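Local coordinates for protein oxidoreductase (Methanosarcina mazei, PDB 3KA7) that binds flavin-adenine dinucleotide and is probably an oxidoreductase of the flavin-containing amine oxidoreductase family, at residues A[95-100]-A[301-306]; A[220-225]-A[254-259]; A[241-246]-A[393-398]. One frame throughout, in Å; residues are numbered along the deposited sequence.

Contact 1 (A[95-100]-A[301-306]); sequences PDYVKG and TPYTRR
Y97 CG is anti to the carbonyl carbon, beside the backbone N (chi1 -56°), and the ring beyond it extends to the backbone of Y303. Y303 CG is likewise anti to its carbonyl carbon (chi1 -69°). Y303 CB lies against the Y97 ring. The two side chains cross at about a right angle. Y97 CE1 is 3.7 Å from Y303 CB, and Y97 CZ is equally near.

The hydroxyl of Y97 is the polar centre of the contact. Y303 N donates to Y97 OH over 3.1 Å, and the bond is nearly straight at 164°. The same OH is also hydrogen-bonded to R87 O, so this oxygen of a buried side chain is held from two places. P302 CD lies 3.4 Å from Y97 OH. Over one face of the Y97 ring, offset toward the rim, sits Y303 O, 3.6 Å from Y97 CE2. T304 CG2 approaches the same CE2 obliquely. At the edge of the Y303 ring, near its plane, P95 O comes to 3.4 Å from Y303 CD1.

A water adds a second polar link. It accepts from Y97 N and donates to Y303 O at 2.8 Å. The loop 95-100 is also braced from within. D96 OD1 accepts from V98 N in an Asx turn, met from above the carboxylate plane. A type I turn follows from Y97 to G100.

The contact joins two loops of the mixed sheet, one between strands 85-89 and 101-105, the other between strands 298-300 and 307-311. Y97 and Y303 both touch P89 of strand 85-89. Helix 149-163 packs on Y303 through W150 and K153. Helix 342-356 holds R305 by salt bridges to D352 and E355.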
loop_
_atom_site.group_PDB
_atom_site.type_symbol
_atom_site.label_atom_id
_atom_site.label_comp_id
_atom_site.label_asym_id
_atom_site.label_seq_id
_atom_site.Cartn_x
_atom_site.Cartn_y
_atom_site.Cartn_z
ATOM N N PRO A 95 4.468 -7.853 -29.158
ATOM C CA PRO A 95 4.809 -6.838 -28.162
ATOM C C PRO A 95 3.642 -6.436 -27.254
ATOM O O PRO A 95 3.854 -5.779 -26.237
ATOM C CB PRO A 95 5.222 -5.644 -29.028
ATOM C CG PRO A 95 4.409 -5.787 -30.257
ATOM C CD PRO A 95 4.205 -7.265 -30.485
ATOM N N ASP A 96 2.422 -6.820 -27.616
ATOM C CA ASP A 96 1.236 -6.373 -26.882
ATOM C C ASP A 96 0.065 -7.330 -27.091
ATOM O O ASP A 96 0.239 -8.407 -27.656
ATOM C CB ASP A 96 0.837 -4.971 -27.330
ATOM C CG ASP A 96 0.579 -4.891 -28.820
ATOM O OD1 ASP A 96 -0.000 -5.845 -29.380
ATOM O OD2 ASP A 96 0.950 -3.871 -29.431
ATOM N N TYR A 97 -1.125 -6.929 -26.651
ATOM C CA TYR A 97 -2.284 -7.824 -26.655
ATOM C C TYR A 97 -3.141 -7.701 -27.920
ATOM O O TYR A 97 -4.177 -8.359 -28.038
ATOM C CB TYR A 97 -3.163 -7.577 -25.433
ATOM C CG TYR A 97 -2.446 -7.692 -24.110
ATOM C CD1 TYR A 97 -1.572 -8.743 -23.857
ATOM C CD2 TYR A 97 -2.662 -6.755 -23.100
ATOM C CE1 TYR A 97 -0.915 -8.849 -22.633
ATOM C CE2 TYR A 97 -2.016 -6.852 -21.876
ATOM C CZ TYR A 97 -1.139 -7.896 -21.649
ATOM O OH TYR A 97 -0.492 -7.977 -20.428
ATOM N N VAL A 98 -2.703 -6.856 -28.846
ATOM C CA VAL A 98 -3.450 -6.568 -30.072
ATOM C C VAL A 98 -3.798 -7.838 -30.855
ATOM O O VAL A 98 -4.930 -7.998 -31.322
ATOM C CB VAL A 98 -2.681 -5.578 -30.968
ATOM C CG1 VAL A 98 -3.412 -5.364 -32.300
ATOM C CG2 VAL A 98 -2.504 -4.249 -30.247
ATOM N N LYS A 99 -2.835 -8.744 -30.989
ATOM C CA LYS A 99 -3.086 -10.001 -31.700
ATOM C C LYS A 99 -3.674 -11.089 -30.801
ATOM O O LYS A 99 -3.705 -12.262 -31.162
ATOM C CB LYS A 99 -1.817 -10.496 -32.392
ATOM C CG LYS A 99 -1.335 -9.594 -33.525
ATOM C CD LYS A 99 -2.360 -9.502 -34.653
ATOM C CE LYS A 99 -2.665 -10.875 -35.251
ATOM N NZ LYS A 99 -3.877 -10.858 -36.120
ATOM N N GLY A 100 -4.157 -10.700 -29.629
ATOM C CA GLY A 100 -4.754 -11.660 -28.729
ATOM C C GLY A 100 -3.883 -11.881 -27.510
ATOM O O GLY A 100 -2.738 -11.432 -27.464
ATOM N N THR A 301 -0.840 -7.229 -15.803
ATOM C CA THR A 301 -0.907 -6.952 -17.236
ATOM C C THR A 301 0.413 -6.353 -17.740
ATOM O O THR A 301 0.526 -5.142 -17.933
ATOM C CB THR A 301 -2.067 -5.978 -17.557
ATOM O OG1 THR A 301 -1.912 -4.775 -16.783
ATOM C CG2 THR A 301 -3.437 -6.608 -17.215
ATOM N N PRO A 302 1.424 -7.205 -17.957
ATOM C CA PRO A 302 2.769 -6.692 -18.218
ATOM C C PRO A 302 2.986 -6.051 -19.586
ATOM O O PRO A 302 3.974 -5.331 -19.762
ATOM C CB PRO A 302 3.689 -7.917 -18.039
ATOM C CG PRO A 302 2.828 -9.088 -17.840
ATOM C CD PRO A 302 1.383 -8.651 -17.693
ATOM N N TYR A 303 2.082 -6.286 -20.540
ATOM C CA TYR A 303 2.306 -5.805 -21.910
ATOM C C TYR A 303 1.386 -4.650 -22.299
ATOM O O TYR A 303 0.597 -4.753 -23.246
ATOM C CB TYR A 303 2.220 -6.972 -22.913
ATOM C CG TYR A 303 3.396 -7.903 -22.738
ATOM C CD1 TYR A 303 4.526 -7.771 -23.527
ATOM C CD2 TYR A 303 3.390 -8.878 -21.739
ATOM C CE1 TYR A 303 5.633 -8.600 -23.349
ATOM C CE2 TYR A 303 4.496 -9.723 -21.548
ATOM C CZ TYR A 303 5.612 -9.568 -22.353
ATOM O OH TYR A 303 6.706 -10.387 -22.177
ATOM N N THR A 304 1.502 -3.554 -21.554
ATOM C CA THR A 304 0.676 -2.372 -21.726
ATOM C C THR A 304 1.576 -1.147 -21.797
ATOM O O THR A 304 2.795 -1.239 -21.580
ATOM C CB THR A 304 -0.185 -2.166 -20.496
ATOM O OG1 THR A 304 0.681 -2.049 -19.358
ATOM C CG2 THR A 304 -1.135 -3.366 -20.291
ATOM N N ARG A 305 0.967 0.009 -22.056
ATOM C CA ARG A 305 1.671 1.292 -21.971
ATOM C C ARG A 305 1.928 1.681 -20.516
ATOM O O ARG A 305 3.022 2.132 -20.177
ATOM C CB ARG A 305 0.838 2.407 -22.604
ATOM C CG ARG A 305 0.499 2.204 -24.075
ATOM C CD ARG A 305 -0.750 2.994 -24.443
ATOM N NE ARG A 305 -1.152 2.731 -25.820
ATOM C CZ ARG A 305 -1.819 1.648 -26.204
ATOM N NH1 ARG A 305 -2.176 0.726 -25.317
ATOM N NH2 ARG A 305 -2.133 1.486 -27.480
ATOM N N ARG A 306 0.915 1.502 -19.668
ATOM C CA ARG A 306 0.966 2.001 -18.285
ATOM C C ARG A 306 0.313 1.085 -17.241
ATOM O O ARG A 306 0.842 0.934 -16.140
ATOM C CB ARG A 306 0.330 3.387 -18.191
ATOM C CG ARG A 306 1.162 4.482 -18.816
ATOM C CD ARG A 306 2.401 4.686 -17.979
ATOM N NE ARG A 306 3.459 5.434 -18.644
ATOM C CZ ARG A 306 3.298 6.611 -19.215
ATOM N NH1 ARG A 306 2.100 7.178 -19.192
ATOM N NH2 ARG A 306 4.329 7.234 -19.788
HETATM O O HOH W 1 -1.464 -4.432 -25.062
#

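Contact 2 (A[220-225]-A[254-259]); sequences SKILIE and AVLCSE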
loop_
_atom_site.group_PDB
_atom_site.type_symbol
_atom_site.label_atom_id
_atom_site.label_comp_id
_atom_site.label_asym_id
_atom_site.label_seq_id
_atom_site.Cartn_x
_atom_site.Cartn_y
_atom_site.Cartn_z
ATOM N N SER A 220 -2.184 21.267 14.648
ATOM C CA SER A 220 -1.364 22.350 14.089
ATOM C C SER A 220 0.046 22.409 14.666
ATOM O O SER A 220 0.922 23.074 14.119
ATOM C CB SER A 220 -2.059 23.698 14.297
ATOM O OG SER A 220 -2.387 23.887 15.661
ATOM N N LYS A 221 0.278 21.713 15.773
ATOM C CA LYS A 221 1.578 21.755 16.399
ATOM C C LYS A 221 1.797 20.570 17.330
ATOM O O LYS A 221 0.862 20.100 17.985
ATOM C CB LYS A 221 1.746 23.080 17.169
ATOM C CG LYS A 221 3.083 23.226 17.864
ATOM C CD LYS A 221 3.221 24.592 18.557
ATOM C CE LYS A 221 4.474 24.622 19.417
ATOM N NZ LYS A 221 4.816 25.986 19.919
ATOM N N ILE A 222 3.030 20.085 17.369
ATOM C CA ILE A 222 3.437 19.126 18.388
ATOM C C ILE A 222 4.235 19.884 19.445
ATOM O O ILE A 222 5.248 20.523 19.133
ATOM C CB ILE A 222 4.278 17.971 17.792
ATOM C CG1 ILE A 222 3.429 17.144 16.821
ATOM C CG2 ILE A 222 4.847 17.088 18.899
ATOM C CD1 ILE A 222 4.235 16.110 15.997
ATOM N N LEU A 223 3.774 19.827 20.693
ATOM C CA LEU A 223 4.461 20.529 21.772
ATOM C C LEU A 223 5.628 19.701 22.280
ATOM O O LEU A 223 5.468 18.519 22.595
ATOM C CB LEU A 223 3.502 20.811 22.922
ATOM C CG LEU A 223 2.168 21.453 22.570
ATOM C CD1 LEU A 223 1.255 21.384 23.781
ATOM C CD2 LEU A 223 2.377 22.891 22.122
ATOM N N ILE A 224 6.800 20.327 22.343
ATOM C CA ILE A 224 8.012 19.679 22.793
ATOM C C ILE A 224 8.568 20.457 23.978
ATOM O O ILE A 224 8.700 21.680 23.914
ATOM C CB ILE A 224 9.079 19.675 21.693
ATOM C CG1 ILE A 224 8.569 18.938 20.446
ATOM C CG2 ILE A 224 10.365 19.037 22.202
ATOM C CD1 ILE A 224 8.456 17.456 20.626
ATOM N N GLU A 225 8.887 19.751 25.056
ATOM C CA GLU A 225 9.473 20.386 26.232
ATOM C C GLU A 225 10.733 19.643 26.632
ATOM O O GLU A 225 10.680 18.468 26.998
ATOM C CB GLU A 225 8.471 20.400 27.381
ATOM C CG GLU A 225 7.238 21.249 27.101
ATOM C CD GLU A 225 6.230 21.216 28.232
ATOM O OE1 GLU A 225 6.643 21.085 29.408
ATOM O OE2 GLU A 225 5.018 21.323 27.945
ATOM N N ALA A 254 7.670 16.647 10.821
ATOM C CA ALA A 254 8.729 17.624 10.994
ATOM C C ALA A 254 8.164 19.039 10.968
ATOM O O ALA A 254 8.545 19.878 11.792
ATOM C CB ALA A 254 9.786 17.447 9.928
ATOM N N VAL A 255 7.246 19.303 10.040
ATOM C CA VAL A 255 6.620 20.626 9.959
ATOM C C VAL A 255 5.895 20.970 11.263
ATOM O O VAL A 255 5.953 22.108 11.741
ATOM C CB VAL A 255 5.664 20.731 8.743
ATOM C CG1 VAL A 255 4.939 22.088 8.725
ATOM C CG2 VAL A 255 6.452 20.521 7.437
ATOM N N LEU A 256 5.234 19.979 11.855
ATOM C CA LEU A 256 4.520 20.176 13.126
ATOM C C LEU A 256 5.475 20.437 14.304
ATOM O O LEU A 256 5.059 20.979 15.328
ATOM C CB LEU A 256 3.630 18.962 13.447
ATOM C CG LEU A 256 2.369 18.715 12.621
ATOM C CD1 LEU A 256 1.612 17.461 13.111
ATOM C CD2 LEU A 256 1.447 19.904 12.652
ATOM N N CYS A 257 6.739 20.042 14.149
ATOM C CA CYS A 257 7.765 20.189 15.187
ATOM C C CYS A 257 8.704 21.342 14.867
ATOM O O CYS A 257 9.792 21.453 15.447
ATOM C CB CYS A 257 8.621 18.921 15.267
ATOM S SG CYS A 257 7.794 17.453 15.884
ATOM N N SER A 258 8.307 22.182 13.919
ATOM C CA SER A 258 9.245 23.133 13.330
ATOM C C SER A 258 9.925 24.044 14.348
ATOM O O SER A 258 11.102 24.368 14.200
ATOM C CB SER A 258 8.570 23.941 12.211
ATOM O OG SER A 258 7.421 24.605 12.668
ATOM N N GLU A 259 9.184 24.443 15.375
ATOM C CA GLU A 259 9.708 25.359 16.398
ATOM C C GLU A 259 10.752 24.723 17.312
ATOM O O GLU A 259 11.526 25.425 17.980
ATOM C CB GLU A 259 8.562 25.905 17.239
ATOM C CG GLU A 259 7.832 27.057 16.605
ATOM C CD GLU A 259 6.648 27.508 17.435
ATOM O OE1 GLU A 259 5.628 26.789 17.473
ATOM O OE2 GLU A 259 6.735 28.585 18.050
#
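K221 runs past the end of helix 250-256 and meets E259 with its tip. Its CB points away from 254-259, but CG is anti to the backbone N (chi1 -180°) and the chain is extended beyond it. K221 CG passes 3.9 Å from L256 O. K221 CD and CE both approach E259 OE1, CE to 3.1 Å. K221 NZ ends in a salt bridge to E259 OE1 at 2.7 Å. The ammonium meets this oxygen from above the carboxylate plane, and the two side chains cross at about a right angle.

The backbone makes a deeper link. I222 N donates to L256 O over 3.0 Å, almost perfectly straight at 179°, from above the carbonyl plane. Apolar groups meet beside this bond. I222 CG1 is 3.8 Å from L256 CB, and I222 CD1 is 3.8 Å from C257 SG. L256 CD2 packs on the backbone of S220, 3.5 Å from S220 C. I6 of strand 2-6 touches both I222 and L256.

The contact ties an edge strand of the three-stranded antiparallel sheet of 219-225, 228-234 and 237-240 to the helix that follows strand 243-246. L256 lies next to V219, an FAD-binding residue, and its side chain is about 5 Å from the FAD. This antiparallel meander, inserted between strands 212-214 and 243-246 of the parallel sheet, is consistent with the Rossmann-like FAD-binding fold of this family.

Contact 3 (A[241-246]-A[393-398]); sequences ADLVIS and GLYVVG. With FAD (flavin-adenine dinucleotide), chain B.
V244, I245 and S246 pair in parallel register with L394, Y395 and V396, the strand axes 4.7 Å apart and 19° from exact alignment. Four hydrogen bonds form the ladder. V244 N donates to G393 O at 2.8 Å, Y395 N to V244 O, S246 N to Y395 O at 2.7 Å, and V397 N to S246 O. The first three run nearly along the C=O axis, while V397 N is tilted 25° from the carbonyl plane.

On one face of the sheet V244 CG1 meets L394 CD1 at 3.6 Å, the two side chains crossing obliquely. S246 and V396 point to this face too, and S246 OG is hydrogen-bonded to T253.

These strands close one side of the five-stranded parallel sheet of a Rossmann-like FAD-binding domain, with 394-396 outermost and strand 2-6 flanking 243-246. The chain beyond strand 394-396 reaches the cofactor: G398 CA is 3.3 Å from FAD O2P.

The other face carries I245 and Y395, with I245 CD1 4.0 Å from Y395 CB. Beside this face, L243 CG is anti to the backbone N (chi1 -179°), and L243 CD1 reaches the edge of the Y395 ring, 3.7 Å from Y395 CD2. Just past the strand, V397 CG2 meets I245 CG2 at 3.7 Å. Helices 10-21 and 408-421 pack here, V419 touching I245, Y395 and V397.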
loop_
_atom_site.group_PDB
_atom_site.type_symbol
_atom_site.label_atom_id
_atom_site.label_comp_id
_atom_site.label_asym_id
_atom_site.label_seq_id
_atom_site.Cartn_x
_atom_site.Cartn_y
_atom_site.Cartn_z
ATOM N N ALA A 241 0.148 15.149 26.559
ATOM C CA ALA A 241 0.411 13.756 26.254
ATOM C C ALA A 241 1.815 13.354 26.675
ATOM O O ALA A 241 2.760 14.132 26.569
ATOM C CB ALA A 241 0.214 13.493 24.759
ATOM N N ASP A 242 1.935 12.118 27.138
ATOM C CA ASP A 242 3.206 11.516 27.473
ATOM C C ASP A 242 3.786 10.838 26.240
ATOM O O ASP A 242 4.993 10.612 26.134
ATOM C CB ASP A 242 2.973 10.470 28.562
ATOM C CG ASP A 242 2.396 11.079 29.830
ATOM O OD1 ASP A 242 3.082 11.945 30.414
ATOM O OD2 ASP A 242 1.261 10.701 30.230
ATOM N N LEU A 243 2.897 10.482 25.322
ATOM C CA LEU A 243 3.276 9.822 24.079
ATOM C C LEU A 243 2.476 10.421 22.927
ATOM O O LEU A 243 1.255 10.561 23.016
ATOM C CB LEU A 243 2.983 8.327 24.174
ATOM C CG LEU A 243 3.323 7.435 22.981
ATOM C CD1 LEU A 243 4.825 7.407 22.708
ATOM C CD2 LEU A 243 2.803 6.039 23.244
ATOM N N VAL A 244 3.177 10.782 21.858
ATOM C CA VAL A 244 2.531 11.284 20.653
ATOM C C VAL A 244 2.868 10.351 19.495
ATOM O O VAL A 244 4.039 10.147 19.172
ATOM C CB VAL A 244 2.980 12.737 20.310
ATOM C CG1 VAL A 244 2.368 13.174 18.996
ATOM C CG2 VAL A 244 2.584 13.711 21.429
ATOM N N ILE A 245 1.842 9.762 18.897
ATOM C CA ILE A 245 2.029 8.938 17.711
ATOM C C ILE A 245 1.550 9.729 16.486
ATOM O O ILE A 245 0.370 10.072 16.373
ATOM C CB ILE A 245 1.235 7.626 17.795
ATOM C CG1 ILE A 245 1.609 6.825 19.058
ATOM C CG2 ILE A 245 1.380 6.816 16.486
ATOM C CD1 ILE A 245 3.091 6.535 19.234
ATOM N N SER A 246 2.463 10.026 15.569
ATOM C CA SER A 246 2.065 10.792 14.390
ATOM C C SER A 246 1.891 9.869 13.205
ATOM O O SER A 246 2.831 9.177 12.830
ATOM C CB SER A 246 3.086 11.873 14.043
ATOM O OG SER A 246 2.711 12.464 12.800
ATOM N N GLY A 393 9.367 10.157 23.034
ATOM C CA GLY A 393 7.919 10.079 23.152
ATOM C C GLY A 393 7.162 10.469 21.889
ATOM O O GLY A 393 5.937 10.510 21.895
ATOM N N LEU A 394 7.894 10.761 20.814
ATOM C CA LEU A 394 7.271 11.040 19.516
ATOM C C LEU A 394 7.698 10.008 18.486
ATOM O O LEU A 394 8.891 9.890 18.182
ATOM C CB LEU A 394 7.653 12.446 19.031
ATOM C CG LEU A 394 7.185 12.799 17.612
ATOM C CD1 LEU A 394 5.672 12.780 17.521
ATOM C CD2 LEU A 394 7.739 14.151 17.211
ATOM N N TYR A 395 6.724 9.259 17.968
ATOM C CA TYR A 395 6.960 8.248 16.931
ATOM C C TYR A 395 6.111 8.501 15.683
ATOM O O TYR A 395 5.043 9.103 15.760
ATOM C CB TYR A 395 6.647 6.852 17.468
ATOM C CG TYR A 395 7.558 6.423 18.611
ATOM C CD1 TYR A 395 8.742 5.742 18.358
ATOM C CD2 TYR A 395 7.233 6.711 19.931
ATOM C CE1 TYR A 395 9.587 5.349 19.400
ATOM C CE2 TYR A 395 8.071 6.331 20.979
ATOM C CZ TYR A 395 9.243 5.643 20.701
ATOM O OH TYR A 395 10.089 5.254 21.730
ATOM N N VAL A 396 6.598 8.027 14.545
ATOM C CA VAL A 396 5.871 8.149 13.277
ATOM C C VAL A 396 5.477 6.771 12.770
ATOM O O VAL A 396 6.313 5.860 12.691
ATOM C CB VAL A 396 6.731 8.849 12.203
ATOM C CG1 VAL A 396 6.005 8.834 10.834
ATOM C CG2 VAL A 396 7.075 10.252 12.654
ATOM N N VAL A 397 4.199 6.617 12.436
ATOM C CA VAL A 397 3.712 5.381 11.840
ATOM C C VAL A 397 2.984 5.677 10.534
ATOM O O VAL A 397 2.663 6.831 10.237
ATOM C CB VAL A 397 2.756 4.643 12.780
ATOM C CG1 VAL A 397 3.485 4.299 14.092
ATOM C CG2 VAL A 397 1.516 5.497 13.068
ATOM N N GLY A 398 2.715 4.631 9.760
ATOM C CA GLY A 398 2.062 4.825 8.463
ATOM C C GLY A 398 2.992 4.444 7.331
ATOM O O GLY A 398 4.082 3.914 7.570
HETATM P PA FAD B . -2.894 7.801 5.896
HETATM O O1A FAD B . -1.841 8.637 5.218
HETATM O O2A FAD B . -3.857 7.067 4.993
HETATM O O5B FAD B . -3.735 8.728 6.901
HETATM C C5B FAD B . -3.154 9.917 7.421
HETATM C C4B FAD B . -4.320 10.642 8.099
HETATM O O4B FAD B . -3.884 11.813 8.760
HETATM C C3B FAD B . -5.373 11.063 7.070
HETATM O O3B FAD B . -6.647 10.553 7.431
HETATM C C2B FAD B . -5.343 12.592 7.124
HETATM O O2B FAD B . -6.606 13.182 6.881
HETATM C C1B FAD B . -4.826 12.858 8.532
HETATM N N9A FAD B . -4.115 14.133 8.705
HETATM C C8A FAD B . -3.187 14.739 7.883
HETATM N N7A FAD B . -2.758 15.879 8.498
HETATM C C5A FAD B . -3.409 15.982 9.689
HETATM C C6A FAD B . -3.383 16.934 10.697
HETATM N N6A FAD B . -2.511 17.936 10.648
HETATM N N1A FAD B . -4.180 16.755 11.809
HETATM C C2A FAD B . -5.007 15.657 11.927
HETATM N N3A FAD B . -5.038 14.713 10.921
HETATM C C4A FAD B . -4.251 14.892 9.828
HETATM N N1 FAD B . -2.297 -0.770 0.319
HETATM C C2 FAD B . -2.590 -2.118 0.428
HETATM O O2 FAD B . -2.193 -2.757 1.412
HETATM N N3 FAD B . -3.303 -2.742 -0.585
HETATM C C4 FAD B . -3.720 -2.033 -1.698
HETATM O O4 FAD B . -4.354 -2.580 -2.601
HETATM C C4X FAD B . -3.422 -0.682 -1.811
HETATM N N5 FAD B . -3.821 0.029 -2.934
HETATM C C5X FAD B . -3.527 1.380 -3.023
HETATM C C6 FAD B . -3.935 2.113 -4.137
HETATM C C7 FAD B . -3.661 3.473 -4.221
HETATM C C7M FAD B . -4.111 4.240 -5.439
HETATM C C8 FAD B . -2.970 4.089 -3.186
HETATM C C8M FAD B . -2.646 5.554 -3.241
HETATM C C9 FAD B . -2.551 3.359 -2.076
HETATM C C9A FAD B . -2.836 2.000 -1.989
HETATM N N10 FAD B . -2.419 1.270 -0.884
HETATM C C10 FAD B . -2.715 -0.062 -0.789
HETATM C "C1'" FAD B . -1.593 1.891 0.194
HETATM C "C2'" FAD B . -2.505 2.243 1.375
HETATM O "O2'" FAD B . -3.680 2.887 0.892
HETATM C "C3'" FAD B . -1.746 3.156 2.334
HETATM O "O3'" FAD B . -0.447 2.620 2.559
HETATM C "C4'" FAD B . -2.400 3.367 3.696
HETATM O "O4'" FAD B . -3.770 3.694 3.586
HETATM C "C5'" FAD B . -1.681 4.544 4.348
HETATM O "O5'" FAD B . -2.054 4.562 5.704
HETATM P P FAD B . -1.293 5.506 6.729
HETATM O O1P FAD B . -1.209 4.805 8.063
HETATM O O2P FAD B . 0.031 5.998 6.181
HETATM O O3P FAD B . -2.243 6.784 6.962
#

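In the fold
Contact 3 is the buried one, at one margin of the parallel sheet of the FAD-binding domain. Contacts 1 and 2 are only partly buried. Contacts 2 and 3 are neighbours, with centres about 12 Å apart. They meet where C257 and I222 pack on L394, and strand 243-246 leads in the chain to helix 250-256. Contact 1 lies on the opposite side of the chain's centre, with its centre about 46 Å from that of contact 3, and joins loops of the mixed sheet. The chemistry differs accordingly. Contact 3 uses a backbone ladder and apolar packing. Contact 2 adds a salt bridge near the surface. Contact 1 relies on a tyrosine hydroxyl and a bridging water.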